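PDB 5ZRD: tyrosinase from Burkholderia thailandensis, which probably oxidises monophenols to catechols and on to quinones at a pair of copper ions, and is an efficient producer of catechol derivatives at acidic pH. Local coordinates for residues A[119-129]-A[212-220]; A[232-243]-A[412-420]. All coordinates share one frame; numbering follows the deposited sequence.

Interaction 1. Residues A[119-129]-A[212-220]; sequences ETDEYTLKHGI and LNSNVRAWL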
loop_
_atom_site.group_PDB
_atom_site.type_symbol
_atom_site.label_atom_id
_atom_site.label_comp_id
_atom_site.label_asym_id
_atom_site.label_seq_id
_atom_site.Cartn_x
_atom_site.Cartn_y
_atom_site.Cartn_z
ATOM N N GLU A 119 -12.685 -16.011 42.793
ATOM C CA GLU A 119 -13.501 -14.790 42.574
ATOM C C GLU A 119 -14.932 -14.958 43.097
ATOM O O GLU A 119 -15.638 -13.946 43.297
ATOM C CB GLU A 119 -13.565 -14.462 41.076
ATOM C CG GLU A 119 -12.244 -13.993 40.501
ATOM C CD GLU A 119 -12.029 -14.206 39.010
ATOM O OE1 GLU A 119 -11.144 -13.539 38.474
ATOM O OE2 GLU A 119 -12.741 -15.038 38.376
ATOM N N THR A 120 -15.369 -16.203 43.226
ATOM C CA THR A 120 -16.744 -16.535 43.585
ATOM C C THR A 120 -16.819 -17.268 44.933
ATOM O O THR A 120 -17.845 -17.814 45.267
ATOM C CB THR A 120 -17.396 -17.385 42.490
ATOM O OG1 THR A 120 -16.556 -18.501 42.201
ATOM C CG2 THR A 120 -17.620 -16.610 41.210
ATOM N N ASP A 121 -15.747 -17.304 45.700
ATOM C CA ASP A 121 -15.806 -17.814 47.067
ATOM C C ASP A 121 -16.498 -16.782 47.968
ATOM O O ASP A 121 -16.778 -15.654 47.545
ATOM C CB ASP A 121 -14.387 -18.129 47.626
ATOM C CG ASP A 121 -13.575 -16.860 48.011
ATOM O OD1 ASP A 121 -14.062 -15.710 47.836
ATOM O OD2 ASP A 121 -12.446 -17.017 48.517
ATOM N N GLU A 122 -16.713 -17.187 49.213
ATOM C CA GLU A 122 -17.449 -16.435 50.226
ATOM C C GLU A 122 -16.687 -15.138 50.558
ATOM O O GLU A 122 -17.310 -14.069 50.710
ATOM C CB GLU A 122 -17.687 -17.323 51.471
ATOM C CG GLU A 122 -18.898 -16.932 52.327
ATOM C CD GLU A 122 -20.258 -16.875 51.618
ATOM O OE1 GLU A 122 -21.117 -16.076 52.075
ATOM O OE2 GLU A 122 -20.475 -17.622 50.597
ATOM N N TYR A 123 -15.355 -15.223 50.657
ATOM C CA TYR A 123 -14.565 -14.045 50.996
ATOM C C TYR A 123 -14.795 -12.944 49.943
ATOM O O TYR A 123 -15.169 -11.796 50.291
ATOM C CB TYR A 123 -13.071 -14.345 51.178
ATOM C CG TYR A 123 -12.312 -13.103 51.553
ATOM C CD1 TYR A 123 -12.284 -12.659 52.861
ATOM C CD2 TYR A 123 -11.749 -12.282 50.590
ATOM C CE1 TYR A 123 -11.689 -11.451 53.212
ATOM C CE2 TYR A 123 -11.111 -11.093 50.925
ATOM C CZ TYR A 123 -11.100 -10.660 52.243
ATOM O OH TYR A 123 -10.486 -9.499 52.617
ATOM N N THR A 124 -14.613 -13.298 48.677
ATOM C CA THR A 124 -14.661 -12.290 47.646
ATOM C C THR A 124 -16.074 -11.697 47.620
ATOM O O THR A 124 -16.241 -10.479 47.504
ATOM C CB THR A 124 -14.219 -12.813 46.270
ATOM O OG1 THR A 124 -12.913 -13.389 46.283
ATOM C CG2 THR A 124 -14.188 -11.698 45.258
ATOM N N LEU A 125 -17.091 -12.533 47.767
ATOM C CA LEU A 125 -18.439 -11.986 47.681
ATOM C C LEU A 125 -18.682 -10.953 48.788
ATOM O O LEU A 125 -19.493 -10.025 48.581
ATOM C CB LEU A 125 -19.469 -13.101 47.804
ATOM C CG LEU A 125 -19.499 -14.105 46.666
ATOM C CD1 LEU A 125 -20.291 -15.348 47.075
ATOM C CD2 LEU A 125 -20.061 -13.469 45.409
ATOM N N LYS A 126 -18.079 -11.161 49.965
ATOM C CA LYS A 126 -18.398 -10.331 51.138
ATOM C C LYS A 126 -17.343 -9.241 51.346
ATOM O O LYS A 126 -17.636 -8.315 52.033
ATOM C CB LYS A 126 -18.484 -11.181 52.411
ATOM C CG LYS A 126 -19.623 -12.195 52.451
ATOM C CD LYS A 126 -19.471 -13.237 53.552
ATOM C CE LYS A 126 -20.333 -12.990 54.779
ATOM N NZ LYS A 126 -19.991 -11.726 55.482
ATOM N N HIS A 127 -16.143 -9.363 50.779
ATOM C CA HIS A 127 -15.062 -8.402 51.052
ATOM C C HIS A 127 -14.255 -7.967 49.811
ATOM O O HIS A 127 -13.373 -7.124 49.939
ATOM C CB HIS A 127 -14.135 -9.023 52.091
ATOM C CG HIS A 127 -14.859 -9.220 53.368
ATOM N ND1 HIS A 127 -15.040 -10.466 53.931
ATOM C CD2 HIS A 127 -15.541 -8.339 54.125
ATOM C CE1 HIS A 127 -15.761 -10.346 55.020
ATOM N NE2 HIS A 127 -16.087 -9.045 55.157
ATOM N N GLY A 128 -14.488 -8.537 48.634
ATOM C CA GLY A 128 -13.741 -8.126 47.450
ATOM C C GLY A 128 -12.380 -8.798 47.363
ATOM O O GLY A 128 -12.231 -9.957 47.707
ATOM N N ILE A 129 -11.375 -8.072 46.921
ATOM C CA ILE A 129 -10.132 -8.733 46.548
ATOM C C ILE A 129 -9.322 -9.029 47.815
ATOM O O ILE A 129 -9.178 -8.185 48.672
ATOM C CB ILE A 129 -9.331 -7.885 45.547
ATOM C CG1 ILE A 129 -10.197 -7.381 44.391
ATOM C CG2 ILE A 129 -8.105 -8.651 45.061
ATOM C CD1 ILE A 129 -9.429 -6.546 43.412
ATOM N N LEU A 212 -12.645 -0.135 45.131
ATOM C CA LEU A 212 -12.428 -1.239 44.211
ATOM C C LEU A 212 -13.126 -2.472 44.800
ATOM O O LEU A 212 -13.814 -3.196 44.099
ATOM C CB LEU A 212 -10.925 -1.441 44.000
ATOM C CG LEU A 212 -10.497 -2.756 43.339
ATOM C CD1 LEU A 212 -11.147 -2.925 41.979
ATOM C CD2 LEU A 212 -9.006 -2.819 43.190
ATOM N N ASN A 213 -12.997 -2.685 46.093
ATOM C CA ASN A 213 -13.500 -3.937 46.664
ATOM C C ASN A 213 -15.019 -3.936 46.554
ATOM O O ASN A 213 -15.681 -4.943 46.231
ATOM C CB ASN A 213 -12.989 -4.170 48.092
ATOM C CG ASN A 213 -11.585 -4.723 48.079
ATOM O OD1 ASN A 213 -11.192 -5.359 47.091
ATOM N ND2 ASN A 213 -10.823 -4.464 49.134
ATOM N N SER A 214 -15.550 -2.751 46.717
ATOM C CA SER A 214 -16.985 -2.585 46.705
ATOM C C SER A 214 -17.542 -2.763 45.274
ATOM O O SER A 214 -18.594 -3.393 45.069
ATOM C CB SER A 214 -17.292 -1.243 47.323
ATOM O OG SER A 214 -18.511 -0.781 46.839
ATOM N N ASN A 215 -16.838 -2.215 44.275
ATOM C CA ASN A 215 -17.157 -2.448 42.843
ATOM C C ASN A 215 -17.067 -3.948 42.551
ATOM O O ASN A 215 -17.985 -4.505 41.967
ATOM C CB ASN A 215 -16.228 -1.639 41.932
ATOM C CG ASN A 215 -16.629 -1.562 40.475
ATOM O OD1 ASN A 215 -15.795 -1.742 39.576
ATOM N ND2 ASN A 215 -17.878 -1.269 40.216
ATOM N N VAL A 216 -16.041 -4.632 43.042
ATOM C CA VAL A 216 -15.950 -6.033 42.706
ATOM C C VAL A 216 -17.145 -6.758 43.330
ATOM O O VAL A 216 -17.723 -7.657 42.683
ATOM C CB VAL A 216 -14.599 -6.626 43.128
ATOM C CG1 VAL A 216 -14.616 -8.145 43.138
ATOM C CG2 VAL A 216 -13.492 -6.117 42.212
ATOM N N ARG A 217 -17.548 -6.354 44.549
ATOM C CA ARG A 217 -18.671 -7.079 45.228
ATOM C C ARG A 217 -20.002 -6.874 44.480
ATOM O O ARG A 217 -20.846 -7.778 44.396
ATOM C CB ARG A 217 -18.808 -6.604 46.673
ATOM C CG ARG A 217 -17.719 -7.094 47.618
ATOM C CD ARG A 217 -17.983 -6.576 49.029
ATOM N NE ARG A 217 -19.167 -7.227 49.587
ATOM C CZ ARG A 217 -19.998 -6.677 50.479
ATOM N NH1 ARG A 217 -19.660 -5.569 51.125
ATOM N NH2 ARG A 217 -21.194 -7.209 50.657
ATOM N N ALA A 218 -20.184 -5.671 43.950
ATOM C CA ALA A 218 -21.414 -5.286 43.250
ATOM C C ALA A 218 -21.511 -6.045 41.929
ATOM O O ALA A 218 -22.551 -6.515 41.572
ATOM C CB ALA A 218 -21.442 -3.792 42.995
ATOM N N TRP A 219 -20.426 -6.078 41.182
ATOM C CA TRP A 219 -20.373 -6.861 39.953
ATOM C C TRP A 219 -20.712 -8.328 40.238
ATOM O O TRP A 219 -21.513 -8.936 39.521
ATOM C CB TRP A 219 -18.993 -6.758 39.318
ATOM C CG TRP A 219 -18.809 -5.630 38.352
ATOM C CD1 TRP A 219 -18.338 -4.379 38.623
ATOM C CD2 TRP A 219 -18.996 -5.677 36.935
ATOM N NE1 TRP A 219 -18.224 -3.646 37.476
ATOM C CE2 TRP A 219 -18.632 -4.410 36.425
ATOM C CE3 TRP A 219 -19.466 -6.644 36.045
ATOM C CZ2 TRP A 219 -18.682 -4.110 35.070
ATOM C CZ3 TRP A 219 -19.535 -6.335 34.703
ATOM C CH2 TRP A 219 -19.155 -5.085 34.223
ATOM N N LEU A 220 -20.111 -8.891 41.285
ATOM C CA LEU A 220 -20.387 -10.303 41.640
ATOM C C LEU A 220 -21.849 -10.495 42.067
ATOM O O LEU A 220 -22.512 -11.453 41.656
ATOM C CB LEU A 220 -19.426 -10.735 42.744
ATOM C CG LEU A 220 -17.997 -10.972 42.268
ATOM C CD1 LEU A 220 -17.062 -11.000 43.452
ATOM C CD2 LEU A 220 -17.898 -12.273 41.492
HETATM O O HOH W 1 -21.209 -9.468 46.770
HETATM O O HOH W 2 -8.149 -5.556 49.200
#
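Leu220, on helix 212-220, pushes its forked end against Thr124 and the carbonyl of Glu119, where the short helix 122-127 of the tyrosinase central domain crosses it at 113°. Packing is tight here: Leu220 CD1 lies 3.5 Å from Thr124 CG2, the methyl turned anti to the backbone N. That rotation leaves Thr124 OG1 to bond Trp117 and Asp118, just before the helix, whose first turn Asp121 caps through Thr124 N. Leu125 CD2 lies against Leu220 CB. Glu119 turns its carboxylate toward His319, Tyr241 and Asn322; its side chain is about 8 Å from a copper ion. At the other end, Ile129 CD1 meets Leu212 CD2 (3.8 Å), and Gly128, lacking a side chain, lets its CA come 4.3 Å from Asn213 CA.

The looser side borders solvent: His127 is exposed, Lys126 and Arg217 partly so, and the CB atoms of Lys126 and His127 point away from helix 212-220. Arg217, bent at chi3 (69°), reaches the turn around Leu125 and Lys126: NE donates almost straight to Leu125 O (3.0 Å, 171°), while Lys126 O sits over one guanidinium face. A water bridges Ile129 O and Asn213 ND2, and Asn213 OD1 takes the N-H of Ile129 at 2.7 Å, from above its carbonyl plane.

Interaction 2. Residues A[232-243]-A[412-420]; sequences PTRNGVYAKYVR and LKSLLAVPS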
loop_
_atom_site.group_PDB
_atom_site.type_symbol
_atom_site.label_atom_id
_atom_site.label_comp_id
_atom_site.label_asym_id
_atom_site.label_seq_id
_atom_site.Cartn_x
_atom_site.Cartn_y
_atom_site.Cartn_z
ATOM N N PRO A 232 -26.054 -13.409 46.031
ATOM C CA PRO A 232 -25.890 -13.123 44.601
ATOM C C PRO A 232 -27.227 -13.264 43.858
ATOM O O PRO A 232 -27.890 -14.285 44.000
ATOM C CB PRO A 232 -24.822 -14.117 44.104
ATOM C CG PRO A 232 -24.695 -15.159 45.198
ATOM C CD PRO A 232 -25.138 -14.474 46.472
ATOM N N THR A 233 -27.620 -12.224 43.125
ATOM C CA THR A 233 -28.732 -12.286 42.164
ATOM C C THR A 233 -28.328 -13.141 40.951
ATOM O O THR A 233 -27.175 -13.629 40.844
ATOM C CB THR A 233 -29.174 -10.890 41.699
ATOM O OG1 THR A 233 -28.304 -10.409 40.665
ATOM C CG2 THR A 233 -29.233 -9.882 42.836
ATOM N N ARG A 234 -29.282 -13.293 40.035
ATOM C CA ARG A 234 -29.137 -14.098 38.813
ATOM C C ARG A 234 -28.429 -13.279 37.728
ATOM O O ARG A 234 -28.160 -13.819 36.682
ATOM C CB ARG A 234 -30.503 -14.604 38.295
ATOM C CG ARG A 234 -31.404 -13.506 37.727
ATOM C CD ARG A 234 -32.720 -13.923 37.059
ATOM N NE ARG A 234 -33.755 -14.266 38.023
ATOM C CZ ARG A 234 -33.861 -15.457 38.608
ATOM N NH1 ARG A 234 -34.676 -15.591 39.643
ATOM N NH2 ARG A 234 -33.157 -16.495 38.158
ATOM N N ASN A 235 -28.153 -12.001 37.957
ATOM C CA ASN A 235 -27.547 -11.146 36.928
ATOM C C ASN A 235 -26.048 -10.900 37.111
ATOM O O ASN A 235 -25.441 -10.304 36.215
ATOM C CB ASN A 235 -28.083 -9.725 36.995
ATOM C CG ASN A 235 -29.579 -9.740 36.953
ATOM O OD1 ASN A 235 -30.208 -9.295 37.912
ATOM N ND2 ASN A 235 -30.120 -10.345 35.903
ATOM N N GLY A 236 -25.503 -11.217 38.275
ATOM C CA GLY A 236 -24.145 -10.827 38.613
ATOM C C GLY A 236 -23.092 -11.752 37.993
ATOM O O GLY A 236 -23.411 -12.676 37.265
ATOM N N VAL A 237 -21.822 -11.474 38.285
ATOM C CA VAL A 237 -20.746 -12.282 37.755
ATOM C C VAL A 237 -20.780 -13.661 38.408
ATOM O O VAL A 237 -20.395 -14.626 37.775
ATOM C CB VAL A 237 -19.371 -11.623 37.954
ATOM C CG1 VAL A 237 -18.271 -12.502 37.363
ATOM C CG2 VAL A 237 -19.361 -10.228 37.348
ATOM N N TYR A 238 -21.268 -13.752 39.640
ATOM C CA TYR A 238 -21.355 -15.042 40.286
ATOM C C TYR A 238 -22.253 -15.994 39.482
ATOM O O TYR A 238 -21.835 -17.145 39.090
ATOM C CB TYR A 238 -21.847 -14.880 41.725
ATOM C CG TYR A 238 -22.034 -16.172 42.472
ATOM C CD1 TYR A 238 -23.206 -16.909 42.363
ATOM C CD2 TYR A 238 -21.029 -16.670 43.289
ATOM C CE1 TYR A 238 -23.373 -18.101 43.066
ATOM C CE2 TYR A 238 -21.183 -17.858 43.991
ATOM C CZ TYR A 238 -22.361 -18.575 43.885
ATOM O OH TYR A 238 -22.496 -19.738 44.583
ATOM N N ALA A 239 -23.469 -15.518 39.229
ATOM C CA ALA A 239 -24.420 -16.252 38.382
ATOM C C ALA A 239 -23.809 -16.570 37.011
ATOM O O ALA A 239 -24.083 -17.631 36.472
ATOM C CB ALA A 239 -25.683 -15.449 38.192
ATOM N N LYS A 240 -23.099 -15.615 36.405
ATOM C CA LYS A 240 -22.597 -15.844 35.058
ATOM C C LYS A 240 -21.538 -16.967 35.062
ATOM O O LYS A 240 -21.496 -17.781 34.160
ATOM C CB LYS A 240 -22.042 -14.535 34.492
ATOM C CG LYS A 240 -23.061 -13.583 33.879
ATOM C CD LYS A 240 -22.435 -12.773 32.749
ATOM C CE LYS A 240 -23.376 -11.786 32.080
ATOM N NZ LYS A 240 -24.142 -12.422 30.980
ATOM N N TYR A 241 -20.701 -17.046 36.105
ATOM C CA TYR A 241 -19.700 -18.123 36.232
ATOM C C TYR A 241 -20.387 -19.478 36.449
ATOM O O TYR A 241 -20.000 -20.470 35.836
ATOM C CB TYR A 241 -18.739 -17.809 37.363
ATOM C CG TYR A 241 -17.443 -17.126 37.007
ATOM C CD1 TYR A 241 -16.661 -17.561 35.943
ATOM C CD2 TYR A 241 -16.926 -16.122 37.814
ATOM C CE1 TYR A 241 -15.452 -16.950 35.633
ATOM C CE2 TYR A 241 -15.710 -15.525 37.529
ATOM C CZ TYR A 241 -14.965 -15.940 36.439
ATOM O OH TYR A 241 -13.744 -15.389 36.157
ATOM N N VAL A 242 -21.440 -19.509 37.266
ATOM C CA VAL A 242 -22.245 -20.731 37.458
ATOM C C VAL A 242 -22.833 -21.159 36.115
ATOM O O VAL A 242 -22.656 -22.308 35.706
ATOM C CB VAL A 242 -23.356 -20.589 38.518
ATOM C CG1 VAL A 242 -24.240 -21.825 38.551
ATOM C CG2 VAL A 242 -22.815 -20.293 39.915
ATOM N N ARG A 243 -23.437 -20.235 35.381
ATOM C CA ARG A 243 -23.995 -20.557 34.034
ATOM C C ARG A 243 -22.939 -21.193 33.115
ATOM O O ARG A 243 -23.260 -22.130 32.352
ATOM C CB ARG A 243 -24.499 -19.307 33.300
ATOM C CG ARG A 243 -25.969 -18.986 33.496
ATOM C CD ARG A 243 -26.685 -18.613 32.208
ATOM N NE ARG A 243 -28.034 -18.192 32.557
ATOM C CZ ARG A 243 -29.081 -19.009 32.701
ATOM N NH1 ARG A 243 -29.024 -20.249 32.239
ATOM N NH2 ARG A 243 -30.179 -18.575 33.304
ATOM N N LEU A 412 -27.554 -24.216 43.208
ATOM C CA LEU A 412 -27.023 -23.488 42.062
ATOM C C LEU A 412 -27.975 -23.615 40.865
ATOM O O LEU A 412 -28.128 -22.627 40.152
ATOM C CB LEU A 412 -25.625 -24.011 41.696
ATOM C CG LEU A 412 -24.486 -23.655 42.653
ATOM C CD1 LEU A 412 -23.177 -24.240 42.141
ATOM C CD2 LEU A 412 -24.357 -22.154 42.867
ATOM N N LYS A 413 -28.528 -24.820 40.608
ATOM C CA LYS A 413 -29.625 -25.069 39.615
ATOM C C LYS A 413 -30.726 -23.999 39.692
ATOM O O LYS A 413 -31.203 -23.477 38.676
ATOM C CB LYS A 413 -30.356 -26.392 39.881
ATOM C CG LYS A 413 -30.276 -27.443 38.782
ATOM C CD LYS A 413 -29.189 -28.477 39.037
ATOM C CE LYS A 413 -28.912 -29.378 37.852
ATOM N NZ LYS A 413 -27.551 -29.956 37.944
ATOM N N SER A 414 -31.155 -23.725 40.910
ATOM C CA SER A 414 -32.305 -22.933 41.117
ATOM C C SER A 414 -31.937 -21.458 40.991
ATOM O O SER A 414 -32.755 -20.668 40.525
ATOM C CB SER A 414 -32.917 -23.216 42.449
ATOM O OG SER A 414 -32.160 -22.570 43.440
ATOM N N LEU A 415 -30.738 -21.071 41.395
ATOM C CA LEU A 415 -30.359 -19.678 41.190
ATOM C C LEU A 415 -30.526 -19.312 39.708
ATOM O O LEU A 415 -30.968 -18.211 39.410
ATOM C CB LEU A 415 -28.916 -19.469 41.648
ATOM C CG LEU A 415 -28.335 -18.105 41.288
ATOM C CD1 LEU A 415 -28.907 -17.026 42.195
ATOM C CD2 LEU A 415 -26.820 -18.142 41.345
ATOM N N LEU A 416 -30.194 -20.250 38.808
ATOM C CA LEU A 416 -30.349 -20.116 37.349
ATOM C C LEU A 416 -31.792 -20.386 36.867
ATOM O O LEU A 416 -32.060 -20.258 35.661
ATOM C CB LEU A 416 -29.440 -21.141 36.653
ATOM C CG LEU A 416 -27.928 -21.030 36.878
ATOM C CD1 LEU A 416 -27.188 -22.048 36.002
ATOM C CD2 LEU A 416 -27.424 -19.608 36.619
ATOM N N ALA A 417 -32.698 -20.844 37.725
ATOM C CA ALA A 417 -34.053 -21.247 37.290
ATOM C C ALA A 417 -34.939 -20.015 37.089
ATOM O O ALA A 417 -34.925 -19.056 37.878
ATOM C CB ALA A 417 -34.700 -22.177 38.304
ATOM N N VAL A 418 -35.761 -20.107 36.064
ATOM C CA VAL A 418 -36.823 -19.136 35.856
ATOM C C VAL A 418 -37.846 -19.292 36.990
ATOM O O VAL A 418 -38.466 -20.343 37.112
ATOM C CB VAL A 418 -37.471 -19.332 34.475
ATOM C CG1 VAL A 418 -38.604 -18.326 34.235
ATOM C CG2 VAL A 418 -36.416 -19.264 33.371
ATOM N N PRO A 419 -38.018 -18.263 37.831
ATOM C CA PRO A 419 -39.116 -18.322 38.797
ATOM C C PRO A 419 -40.436 -18.625 38.068
ATOM O O PRO A 419 -40.644 -18.079 36.981
ATOM C CB PRO A 419 -39.214 -16.926 39.437
ATOM C CG PRO A 419 -37.890 -16.266 39.095
ATOM C CD PRO A 419 -37.420 -16.923 37.810
ATOM N N SER A 420 -41.291 -19.485 38.648
ATOM C CA SER A 420 -42.601 -19.867 38.061
ATOM C C SER A 420 -43.467 -18.616 37.811
ATOM O O SER A 420 -43.626 -17.781 38.695
ATOM C CB SER A 420 -43.330 -20.818 38.969
ATOM O OG SER A 420 -43.739 -20.104 40.127
#
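A surface contact joins helix 237-243 and its preceding loop to helix 412-415 and the residues after it, with Leu412, Leu415 and Leu416 supplying the apolar side chains of the second segment. Val242 faces this cluster with both methyls: CG2 meets Leu412 CD2 at 3.8 Å, and CG1 meets Leu416 CD1. Leu415 has CG anti to the backbone N (chi1 171°), and its two branches serve different partners. CD2 lies in the plane of the Tyr238 ring, 3.9 Å from CE1 at the edge, whereas CD1 rests 3.4 Å from Pro232 O. Pro232 CG itself covers one face of that ring, so the tyrosine is held at both face and edge.

The tyrosine and valine belong to a helix of the tyrosinase central domain, and the leucines come from a region much later in the chain; Tyr241, on the same helix, turns instead toward His319 and Glu119, nearer the copper centre.

Arginines border the apolar patch. Arg243 runs antiparallel alongside Leu416, its CG 3.5 Å from Leu416 CD2, and that methyl also sits over the centre of the guanidinium. Arg234 CG is flanked by both the backbone N and the carbonyl carbon (chi1 70°), and the chain bends again at chi3, which carries its guanidinium beyond Leu415 to the extended residues that follow. Pro419 CD lies over one face of the group. Arg234 NH2 makes a weak, strongly bent hydrogen bond to Ala417 O (3.1 Å, 122°), and Leu415 O lies at the same distance from NH2.

In the fold
The two contacts follow one another along the chain, their centres about 16 Å apart: interaction 1 closes with helix 205-221, and interaction 2 opens in the loop leading to the next helix, 237-244. These consecutive helices are joined directly, Trp219 O probably accepting a hydrogen bond from Val237 N, while Thr120 CG2 packs on Tyr241 CD2. A second probable bond, Glu119 OE2 to Tyr241 OH at 2.5 Å, links interaction 1, through the residue it holds near the copper site, to helix 237-244. Interaction 1 is buried and interaction 2 lies at the surface, where helix 410-415 from a later part of the chain packs against the central domain; helix 237-244 touches both.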